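Local atomic coordinates of hypothetic aldehyde deformylating oxygenase (Sulfolobus tokodaii, PDB entry 5V4T), a protein that probably works as an iron-dependent oxidoreductase of the ferritin-like class, with aldehyde deformylating oxygenase activity. Residues Ile58-Phe63 / Ala146-Phe151; Leu51-Glu56 / Arg105-Thr110. All blocks are in the same frame, centred on the assembly; numbering follows the deposited sequence.

Interaction 1. Residues Ile58-Phe63 / Ala146-Phe151; sequences IEHFDF and ARHVSF. With FE (Fe (III) ion), chain C.
His60 and His148 reach toward each other from opposite directions inside a ferritin-like helical bundle, each closing a Glu-X-X-His motif, Glu57 to His60 on helix 49-67 and Glu145 to His148 on helix 132-155. The backbones stay far apart, 12.5 Å between His60 CA and His148 CA, and the two imidazoles span the gap. Their closest atoms are His60 CE1 and His148 CE1, 4.0 Å apart. The ring planes are only 20° apart, but the imidazoles are so far offset that little of one lies over the other, and this is no true stack. In both residues CG lies anti to the carbonyl carbon, beside the backbone N (chi1 -59° and -65°), which sends each ring off its helix into the interior.

The tight part is the metal. His148 ND1 binds the iron(III) ion at 2.2 Å, a water sits 2.1 Å from the iron atom FE, and Glu57, Glu111 and Glu145 supply the carboxylates. On the other side of the His148 ring, NE2 is hydrogen-bonded to Glu56, so the imidazole is held at both nitrogens and its rotation is fixed. His60 stands back, its ND1 4.8 Å from FE and thus not a ligand here, while its NE2 is hydrogen-bonded to Asp144.

The outward faces of the two helices take no part: Glu59 and Asp62 lie on the exposed side of one, Ala146 and Ser150 on that of the other. There Ser150 OG bonds to Ala146 O at 3.1 Å, on the face of that carbonyl opposite to the one approached by Ser150 N.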
loop_
_atom_site.group_PDB
_atom_site.type_symbol
_atom_site.label_atom_id
_atom_site.label_comp_id
_atom_site.label_asym_id
_atom_site.label_seq_id
_atom_site.Cartn_x
_atom_site.Cartn_y
_atom_site.Cartn_z
ATOM N N ILE A 58 -8.886 -0.348 -8.270
ATOM C CA ILE A 58 -8.807 -1.010 -9.542
ATOM C C ILE A 58 -7.984 -0.220 -10.517
ATOM O O ILE A 58 -7.184 -0.774 -11.234
ATOM C CB ILE A 58 -10.186 -1.267 -10.153
ATOM C CG1 ILE A 58 -10.886 -2.200 -9.228
ATOM C CG2 ILE A 58 -10.043 -1.872 -11.510
ATOM C CD1 ILE A 58 -12.369 -2.358 -9.502
ATOM N N GLU A 59 -8.214 1.066 -10.597
ATOM C CA GLU A 59 -7.349 1.898 -11.426
ATOM C C GLU A 59 -5.858 1.813 -11.118
ATOM O O GLU A 59 -4.989 1.812 -12.042
ATOM C CB GLU A 59 -7.814 3.352 -11.303
ATOM C CG GLU A 59 -9.129 3.610 -11.958
ATOM C CD GLU A 59 -9.582 4.999 -11.846
ATOM O OE1 GLU A 59 -9.353 5.694 -10.806
ATOM O OE2 GLU A 59 -10.122 5.473 -12.870
ATOM N N HIS A 60 -5.536 1.736 -9.819
ATOM C CA HIS A 60 -4.126 1.562 -9.415
ATOM C C HIS A 60 -3.567 0.244 -9.925
ATOM O O HIS A 60 -2.482 0.195 -10.573
ATOM C CB HIS A 60 -3.956 1.694 -7.928
ATOM C CG HIS A 60 -4.405 3.001 -7.384
ATOM N ND1 HIS A 60 -4.416 3.240 -6.033
ATOM C CD2 HIS A 60 -4.870 4.122 -7.974
ATOM C CE1 HIS A 60 -4.900 4.449 -5.811
ATOM N NE2 HIS A 60 -5.161 5.013 -6.968
ATOM N N PHE A 61 -4.342 -0.835 -9.773
ATOM C CA PHE A 61 -3.929 -2.146 -10.307
ATOM C C PHE A 61 -3.719 -2.063 -11.759
ATOM O O PHE A 61 -2.704 -2.573 -12.290
ATOM C CB PHE A 61 -5.029 -3.171 -10.093
ATOM C CG PHE A 61 -5.012 -3.833 -8.770
ATOM C CD1 PHE A 61 -4.242 -3.376 -7.687
ATOM C CD2 PHE A 61 -5.876 -4.903 -8.584
ATOM C CE1 PHE A 61 -4.293 -4.008 -6.469
ATOM C CE2 PHE A 61 -5.930 -5.543 -7.364
ATOM C CZ PHE A 61 -5.140 -5.092 -6.305
ATOM N N ASP A 62 -4.635 -1.412 -12.441
ATOM C CA ASP A 62 -4.537 -1.319 -13.907
ATOM C C ASP A 62 -3.303 -0.520 -14.336
ATOM O O ASP A 62 -2.694 -0.832 -15.333
ATOM C CB ASP A 62 -5.791 -0.772 -14.533
ATOM C CG ASP A 62 -6.972 -1.756 -14.410
ATOM O OD1 ASP A 62 -6.725 -2.961 -14.160
ATOM O OD2 ASP A 62 -8.126 -1.310 -14.457
ATOM N N PHE A 63 -2.957 0.537 -13.624
ATOM C CA PHE A 63 -1.738 1.303 -13.905
ATOM C C PHE A 63 -0.489 0.392 -13.851
ATOM O O PHE A 63 0.381 0.427 -14.745
ATOM C CB PHE A 63 -1.650 2.486 -12.956
ATOM C CG PHE A 63 -0.292 3.082 -12.880
ATOM C CD1 PHE A 63 0.179 3.919 -13.889
ATOM C CD2 PHE A 63 0.541 2.735 -11.841
ATOM C CE1 PHE A 63 1.473 4.397 -13.862
ATOM C CE2 PHE A 63 1.828 3.238 -11.772
ATOM C CZ PHE A 63 2.292 4.052 -12.820
ATOM N N ALA A 146 -4.181 9.879 -0.222
ATOM C CA ALA A 146 -4.504 10.858 0.790
ATOM C C ALA A 146 -5.987 10.919 1.084
ATOM O O ALA A 146 -6.403 10.968 2.245
ATOM C CB ALA A 146 -3.966 12.240 0.419
ATOM N N ARG A 147 -6.809 10.821 0.056
ATOM C CA ARG A 147 -8.252 10.761 0.265
ATOM C C ARG A 147 -8.692 9.450 0.819
ATOM O O ARG A 147 -9.626 9.393 1.642
ATOM C CB ARG A 147 -8.967 11.034 -1.041
ATOM C CG ARG A 147 -8.920 12.446 -1.580
ATOM C CD ARG A 147 -9.940 12.611 -2.742
ATOM N NE ARG A 147 -9.795 11.636 -3.841
ATOM C CZ ARG A 147 -8.967 11.741 -4.890
ATOM N NH1 ARG A 147 -8.147 12.753 -5.019
ATOM N NH2 ARG A 147 -8.934 10.796 -5.803
ATOM N N HIS A 148 -8.024 8.366 0.451
ATOM C CA HIS A 148 -8.324 7.052 1.012
ATOM C C HIS A 148 -8.126 7.047 2.533
ATOM O O HIS A 148 -8.941 6.560 3.294
ATOM C CB HIS A 148 -7.538 5.933 0.374
ATOM C CG HIS A 148 -7.879 5.718 -1.081
ATOM N ND1 HIS A 148 -7.340 4.712 -1.846
ATOM C CD2 HIS A 148 -8.677 6.443 -1.910
ATOM C CE1 HIS A 148 -7.829 4.786 -3.068
ATOM N NE2 HIS A 148 -8.633 5.833 -3.141
ATOM N N VAL A 149 -7.010 7.570 2.970
ATOM C CA VAL A 149 -6.738 7.627 4.382
ATOM C C VAL A 149 -7.720 8.496 5.152
ATOM O O VAL A 149 -8.216 8.075 6.209
ATOM C CB VAL A 149 -5.270 8.100 4.581
ATOM C CG1 VAL A 149 -5.025 8.376 6.064
ATOM C CG2 VAL A 149 -4.326 7.052 4.075
ATOM N N SER A 150 -8.085 9.650 4.599
ATOM C CA SER A 150 -9.102 10.560 5.183
ATOM C C SER A 150 -10.421 9.864 5.275
ATOM O O SER A 150 -11.101 9.913 6.318
ATOM C CB SER A 150 -9.312 11.833 4.341
ATOM O OG SER A 150 -8.132 12.529 4.351
ATOM N N PHE A 151 -10.765 9.121 4.222
ATOM C CA PHE A 151 -11.993 8.336 4.272
ATOM C C PHE A 151 -11.962 7.300 5.381
ATOM O O PHE A 151 -12.943 7.150 6.128
ATOM C CB PHE A 151 -12.251 7.670 2.918
ATOM C CG PHE A 151 -13.462 6.789 2.904
ATOM C CD1 PHE A 151 -14.719 7.298 3.156
ATOM C CD2 PHE A 151 -13.330 5.485 2.569
ATOM C CE1 PHE A 151 -15.833 6.417 3.172
ATOM C CE2 PHE A 151 -14.409 4.610 2.612
ATOM C CZ PHE A 151 -15.643 5.095 2.916
HETATM FE FE FE C . -5.836 3.112 -1.493
HETATM O O HOH W 1 -4.458 1.569 -1.540
#

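Interaction 2. Residues Leu51-Glu56 / Arg105-Thr110; sequences LQQVIE and RFHMIT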
loop_
_atom_site.group_PDB
_atom_site.type_symbol
_atom_site.label_atom_id
_atom_site.label_comp_id
_atom_site.label_asym_id
_atom_site.label_seq_id
_atom_site.Cartn_x
_atom_site.Cartn_y
_atom_site.Cartn_z
ATOM N N LEU A 51 -17.408 3.514 -2.797
ATOM C CA LEU A 51 -17.489 3.025 -4.156
ATOM C C LEU A 51 -16.396 3.665 -5.072
ATOM O O LEU A 51 -15.836 2.959 -5.882
ATOM C CB LEU A 51 -18.909 3.391 -4.711
ATOM C CG LEU A 51 -20.094 2.731 -3.950
ATOM C CD1 LEU A 51 -21.353 3.536 -4.154
ATOM C CD2 LEU A 51 -20.272 1.338 -4.381
ATOM N N GLN A 52 -16.135 4.945 -4.885
ATOM C CA GLN A 52 -15.038 5.621 -5.573
ATOM C C GLN A 52 -13.712 5.000 -5.143
ATOM O O GLN A 52 -12.835 4.772 -5.963
ATOM C CB GLN A 52 -15.091 7.101 -5.345
ATOM C CG GLN A 52 -13.967 7.787 -6.088
ATOM C CD GLN A 52 -14.222 9.210 -6.379
ATOM O OE1 GLN A 52 -15.350 9.676 -6.401
ATOM N NE2 GLN A 52 -13.139 9.948 -6.584
ATOM N N GLN A 53 -13.560 4.721 -3.871
ATOM C CA GLN A 53 -12.298 4.068 -3.455
ATOM C C GLN A 53 -12.021 2.744 -4.127
ATOM O O GLN A 53 -10.948 2.440 -4.594
ATOM C CB GLN A 53 -12.205 3.928 -1.925
ATOM C CG GLN A 53 -10.878 3.247 -1.540
ATOM C CD GLN A 53 -10.658 3.167 -0.047
ATOM O OE1 GLN A 53 -11.590 3.324 0.760
ATOM N NE2 GLN A 53 -9.440 2.767 0.306
ATOM N N VAL A 54 -13.053 1.890 -4.193
ATOM C CA VAL A 54 -12.837 0.612 -4.851
ATOM C C VAL A 54 -12.494 0.796 -6.324
ATOM O O VAL A 54 -11.612 0.110 -6.851
ATOM C CB VAL A 54 -14.131 -0.251 -4.711
ATOM C CG1 VAL A 54 -14.191 -1.367 -5.771
ATOM C CG2 VAL A 54 -14.207 -0.790 -3.314
ATOM N N ILE A 55 -13.174 1.700 -7.001
ATOM C CA ILE A 55 -12.816 1.994 -8.415
ATOM C C ILE A 55 -11.376 2.489 -8.520
ATOM O O ILE A 55 -10.650 2.059 -9.400
ATOM C CB ILE A 55 -13.804 2.983 -9.024
ATOM C CG1 ILE A 55 -15.120 2.199 -9.266
ATOM C CG2 ILE A 55 -13.283 3.575 -10.302
ATOM C CD1 ILE A 55 -16.277 3.125 -9.290
ATOM N N GLU A 56 -10.961 3.354 -7.587
ATOM C CA GLU A 56 -9.608 3.876 -7.591
ATOM C C GLU A 56 -8.595 2.790 -7.350
ATOM O O GLU A 56 -7.552 2.760 -7.981
ATOM C CB GLU A 56 -9.412 5.041 -6.618
ATOM C CG GLU A 56 -10.089 6.288 -7.111
ATOM C CD GLU A 56 -10.193 7.405 -6.153
ATOM O OE1 GLU A 56 -10.121 7.197 -4.918
ATOM O OE2 GLU A 56 -10.503 8.527 -6.662
ATOM N N ARG A 105 -6.607 -1.851 9.637
ATOM C CA ARG A 105 -5.624 -2.660 8.933
ATOM C C ARG A 105 -5.303 -2.096 7.565
ATOM O O ARG A 105 -4.109 -2.014 7.183
ATOM C CB ARG A 105 -6.063 -4.120 8.775
ATOM C CG ARG A 105 -5.079 -4.962 7.972
ATOM C CD ARG A 105 -5.552 -6.377 7.726
ATOM N NE ARG A 105 -5.630 -7.117 8.972
ATOM C CZ ARG A 105 -4.689 -7.901 9.500
ATOM N NH1 ARG A 105 -3.535 -8.063 8.937
ATOM N NH2 ARG A 105 -4.929 -8.490 10.702
ATOM N N PHE A 106 -6.353 -1.674 6.856
ATOM C CA PHE A 106 -6.151 -1.228 5.465
ATOM C C PHE A 106 -5.950 0.271 5.419
ATOM O O PHE A 106 -4.796 0.738 5.129
ATOM C CB PHE A 106 -7.307 -1.628 4.551
ATOM C CG PHE A 106 -6.969 -1.393 3.111
ATOM C CD1 PHE A 106 -6.043 -2.205 2.450
ATOM C CD2 PHE A 106 -7.554 -0.358 2.421
ATOM C CE1 PHE A 106 -5.676 -1.942 1.148
ATOM C CE2 PHE A 106 -7.199 -0.109 1.098
ATOM C CZ PHE A 106 -6.254 -0.897 0.469
ATOM N N HIS A 107 -6.940 1.090 5.762
ATOM C CA HIS A 107 -6.725 2.504 5.558
ATOM C C HIS A 107 -5.555 3.057 6.360
ATOM O O HIS A 107 -4.785 3.888 5.881
ATOM C CB HIS A 107 -7.993 3.286 5.784
ATOM C CG HIS A 107 -9.127 2.832 4.912
ATOM N ND1 HIS A 107 -9.790 1.631 5.072
ATOM C CD2 HIS A 107 -9.664 3.402 3.811
ATOM C CE1 HIS A 107 -10.712 1.500 4.139
ATOM N NE2 HIS A 107 -10.665 2.573 3.366
ATOM N N MET A 108 -5.505 2.748 7.658
ATOM C CA MET A 108 -4.450 3.340 8.486
ATOM C C MET A 108 -3.094 2.702 8.264
ATOM O O MET A 108 -2.166 3.416 7.986
ATOM C CB MET A 108 -4.803 3.253 10.003
ATOM C CG MET A 108 -6.073 3.997 10.380
ATOM S SD MET A 108 -6.070 5.782 10.100
ATOM C CE MET A 108 -7.084 5.911 8.609
ATOM N N ILE A 109 -2.985 1.390 8.403
ATOM C CA ILE A 109 -1.684 0.749 8.363
ATOM C C ILE A 109 -1.218 0.573 6.900
ATOM O O ILE A 109 -0.080 0.795 6.555
ATOM C CB ILE A 109 -1.694 -0.583 9.153
ATOM C CG1 ILE A 109 -1.695 -0.349 10.668
ATOM C CG2 ILE A 109 -0.594 -1.534 8.725
ATOM C CD1 ILE A 109 -0.378 0.166 11.236
ATOM N N THR A 110 -2.095 0.065 6.070
ATOM C CA THR A 110 -1.660 -0.301 4.707
ATOM C C THR A 110 -1.542 0.930 3.865
ATOM O O THR A 110 -0.489 1.155 3.256
ATOM C CB THR A 110 -2.585 -1.341 4.052
ATOM O OG1 THR A 110 -2.678 -2.490 4.910
ATOM C CG2 THR A 110 -2.083 -1.782 2.711
#
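Gln53 and His107 mark the closest backbone approach, 10.7 Å between their CA atoms, where helix 49-67 faces a stretch of helix 98-128 widened by a pi-type turn at 105-110. With CG anti to the backbone N (chi1 -180°) and the chain extended beyond it, Gln53 carries its amide across the gap. His107 NE2 donates to Gln53 OE1 at 2.9 Å; the bond is moderately bent, 153° at the hydrogen, and meets a lone pair in the carbonyl plane. Gln53 OE1 meets the imidazole at its edge, in the ring plane, with the amide turned 73° from the ring. Pi-type turns beside metal ligands recur in ferritin-like diiron proteins, and here the turn leads directly into the iron ligand Glu111, to which Gln53 NE2 makes a weak hydrogen bond. The same NE2 lies 3.7 Å from Phe106 CE2, at the edge of the phenyl ring, while Phe106 CD2 sits 4.0 Å above one face of the His107 imidazole. A leucine in place of Gln53 would probably leave buried His107 NE2 without its acceptor and the imidazole freer to turn. Within the widened turn, Thr110 OG1 donates to Arg105 O at 2.7 Å.

From the N terminus, helix 49-67 supplies 51-56 and then 58-63, with the iron ligand Glu57 between them. Helix 98-128 follows with 105-110, where interaction 2 closes a loop of 48 residues. Helix 132-155 then brings in 146-151, and interaction 1 closes a longer loop of 82 residues. The segments alternate along the chain, so the two loops cross. Together they tie helix 49-67 to both later helices, and those also meet directly: His148 O lies 3.3 Å from His107 CD2. Likewise Phe151 CD2 of 146-151 packs 3.3 Å from Gln53 OE1, bringing the two contacts together around one iron site.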